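Local atomic coordinates of cytochrome P450 reductase (PDB entry 5OGX), a protein that transfers electrons from NADH through FAD and a [2Fe-2S] cluster to the aromatic O-demethylating cytochrome P450 GcoA. Residues Met210-Gly215 with Ala220-Ile225. Sequence-based numbering, arbitrary orientation.
Sequences MVLIGG and APLVGI
Leu-212 and Leu-222 face each other where strand 210-215 and the start of helix 219-232 run nearly antiparallel, at 155°, with axes 8.4 Å apart. These are the first two elements of a beta-alpha-beta crossover in the NAD-binding domain; the helix returns the chain to strand 238-244, one of two parallel neighbours in the sheet. The example illustrates how such a helix seats on its strand through apolar side chains and one methyl on bare backbone, with no hydrogen bond between the two segments. The two leucine side chains reach past one another from opposing backbones, bringing CD2 of Leu-212 to 3.9 Å from CD2 of Leu-222. That same Leu-212 methyl meets CG2 of Ile-225 at 3.7 Å. Ile-225 holds this branch anti to its backbone N, and beyond Leu-212 it touches CE of Met-210, whose chain bends at the last torsion (chi3 42°). Phe-197 packs on Leu-222 and Ile-225, while Leu-240 touches both leucines. Cut back to an alanine, Leu-222 would probably leave a gap over the backbone at Gly-214 and Leu-212 with only Ile-225 to pack against in 220-225. At Gly-214 a beta carbon would collide with Leu-222; without one, CD1 of Leu-222 presses closely against the strand backbone, 3.3 Å from N of Gly-214 and 3.4 Å from C of Ile-213.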
ATOM      1  N   MET A 210      17.254  -1.934   6.540  1.00 15.95           N
ATOM      2  CA  MET A 210      16.068  -1.294   5.979  1.00 16.38           C
ATOM      3  C   MET A 210      15.695  -0.067   6.790  1.00 15.93           C
ATOM      4  O   MET A 210      15.717  -0.099   8.026  1.00 18.11           O
ATOM      5  CB  MET A 210      14.844  -2.236   5.982  1.00 23.87           C
ATOM      6  CG  MET A 210      15.067  -3.583   5.375  1.00 27.80           C
ATOM      7  SD  MET A 210      13.780  -4.764   5.852  1.00 22.16           S
ATOM      8  CE  MET A 210      12.282  -3.810   5.752  1.00 19.26           C
ATOM      9  N   VAL A 211      15.312   1.007   6.098  1.00 15.07           N
ATOM     10  CA  VAL A 211      14.660   2.140   6.745  1.00 15.23           C
ATOM     11  C   VAL A 211      13.234   2.211   6.233  1.00 18.35           C
ATOM     12  O   VAL A 211      12.986   2.043   5.031  1.00 16.72           O
ATOM     13  CB  VAL A 211      15.414   3.463   6.524  1.00 15.64           C
ATOM     14  CG1 VAL A 211      15.604   3.751   5.014  1.00 17.00           C
ATOM     15  CG2 VAL A 211      14.661   4.596   7.214  1.00 15.93           C
ATOM     16  N   LEU A 212      12.291   2.384   7.156  1.00 14.85           N
ATOM     17  CA  LEU A 212      10.876   2.473   6.836  1.00 14.84           C
ATOM     18  C   LEU A 212      10.370   3.790   7.389  1.00 18.37           C
ATOM     19  O   LEU A 212      10.602   4.101   8.565  1.00 17.61           O
ATOM     20  CB  LEU A 212      10.101   1.298   7.436  1.00 16.79           C
ATOM     21  CG  LEU A 212      10.601  -0.041   6.891  1.00 17.15           C
ATOM     22  CD1 LEU A 212      11.528  -0.633   7.939  1.00 23.32           C
ATOM     23  CD2 LEU A 212       9.457  -1.003   6.570  1.00 24.61           C
ATOM     24  N   ILE A 213       9.708   4.577   6.548  1.00 14.42           N
ATOM     25  CA  ILE A 213       9.268   5.907   6.955  1.00 14.90           C
ATOM     26  C   ILE A 213       7.785   6.045   6.649  1.00 19.49           C
ATOM     27  O   ILE A 213       7.368   5.898   5.492  1.00 18.08           O
ATOM     28  CB  ILE A 213      10.086   7.013   6.281  1.00 20.52           C
ATOM     29  CG1 ILE A 213      11.547   6.879   6.774  1.00 24.20           C
ATOM     30  CG2 ILE A 213       9.548   8.373   6.694  1.00 28.15           C
ATOM     31  CD1 ILE A 213      12.449   7.985   6.369  1.00 27.90           C
ATOM     32  N   GLY A 214       6.994   6.272   7.696  1.00 15.95           N
ATOM     33  CA  GLY A 214       5.556   6.370   7.576  1.00 16.71           C
ATOM     34  C   GLY A 214       5.088   7.759   7.939  1.00 23.89           C
ATOM     35  O   GLY A 214       5.421   8.269   9.017  1.00 21.01           O
ATOM     36  N   GLY A 215       4.331   8.393   7.047  1.00 19.64           N
ATOM     37  CA  GLY A 215       3.710   9.655   7.399  1.00 21.26           C
ATOM     38  C   GLY A 215       2.304   9.395   7.883  1.00 25.27           C
ATOM     39  O   GLY A 215       1.483   8.868   7.127  1.00 24.14           O
ATOM     40  N   ALA A 220       0.927   2.064   8.793  1.00 18.47           N
ATOM     41  CA  ALA A 220       0.245   0.772   8.853  1.00 17.98           C
ATOM     42  C   ALA A 220       0.957  -0.348   8.092  1.00 19.27           C
ATOM     43  O   ALA A 220       1.264  -1.381   8.699  1.00 18.10           O
ATOM     44  CB  ALA A 220      -1.204   0.910   8.363  1.00 19.82           C
ATOM     45  N   PRO A 221       1.239  -0.225   6.785  1.00 16.80           N
ATOM     46  CA  PRO A 221       1.878  -1.356   6.097  1.00 13.51           C
ATOM     47  C   PRO A 221       3.287  -1.587   6.590  1.00 15.50           C
ATOM     48  O   PRO A 221       3.801  -2.707   6.495  1.00 15.35           O
ATOM     49  CB  PRO A 221       1.868  -0.934   4.619  1.00 14.17           C
ATOM     50  CG  PRO A 221       1.944   0.561   4.677  1.00 15.02           C
ATOM     51  CD  PRO A 221       1.066   0.927   5.871  1.00 16.35           C
ATOM     52  N   LEU A 222       3.924  -0.549   7.130  1.00 15.59           N
ATOM     53  CA  LEU A 222       5.285  -0.706   7.621  1.00 14.59           C
ATOM     54  C   LEU A 222       5.329  -1.597   8.854  1.00 17.38           C
ATOM     55  O   LEU A 222       6.339  -2.266   9.102  1.00 17.07           O
ATOM     56  CB  LEU A 222       5.876   0.664   7.925  1.00 14.94           C
ATOM     57  CG  LEU A 222       5.796   1.715   6.826  1.00 17.25           C
ATOM     58  CD1 LEU A 222       6.400   2.998   7.366  1.00 17.66           C
ATOM     59  CD2 LEU A 222       6.525   1.292   5.544  1.00 17.67           C
ATOM     60  N   VAL A 223       4.242  -1.631   9.623  1.00 17.71           N
ATOM     61  CA  VAL A 223       4.166  -2.545  10.758  1.00 19.96           C
ATOM     62  C   VAL A 223       4.252  -3.985  10.272  1.00 22.19           C
ATOM     63  O   VAL A 223       5.021  -4.798  10.805  1.00 20.74           O
ATOM     64  CB  VAL A 223       2.878  -2.292  11.559  1.00 20.80           C
ATOM     65  CG1 VAL A 223       2.751  -3.333  12.677  1.00 25.02           C
ATOM     66  CG2 VAL A 223       2.865  -0.875  12.096  1.00 20.72           C
ATOM     67  N   GLY A 224       3.495  -4.318   9.224  1.00 19.11           N
ATOM     68  CA  GLY A 224       3.541  -5.684   8.724  1.00 17.94           C
ATOM     69  C   GLY A 224       4.864  -6.006   8.050  1.00 19.37           C
ATOM     70  O   GLY A 224       5.412  -7.104   8.215  1.00 18.16           O
ATOM     71  N   ILE A 225       5.390  -5.060   7.274  1.00 15.99           N
ATOM     72  CA  ILE A 225       6.653  -5.288   6.576  1.00 15.47           C
ATOM     73  C   ILE A 225       7.798  -5.452   7.576  1.00 17.40           C
ATOM     74  O   ILE A 225       8.631  -6.354   7.446  1.00 17.11           O
ATOM     75  CB  ILE A 225       6.930  -4.148   5.579  1.00 15.60           C
ATOM     76  CG1 ILE A 225       5.942  -4.228   4.408  1.00 14.04           C
ATOM     77  CG2 ILE A 225       8.369  -4.235   5.061  1.00 17.85           C
ATOM     78  CD1 ILE A 225       5.791  -2.918   3.664  1.00 14.38           C
TER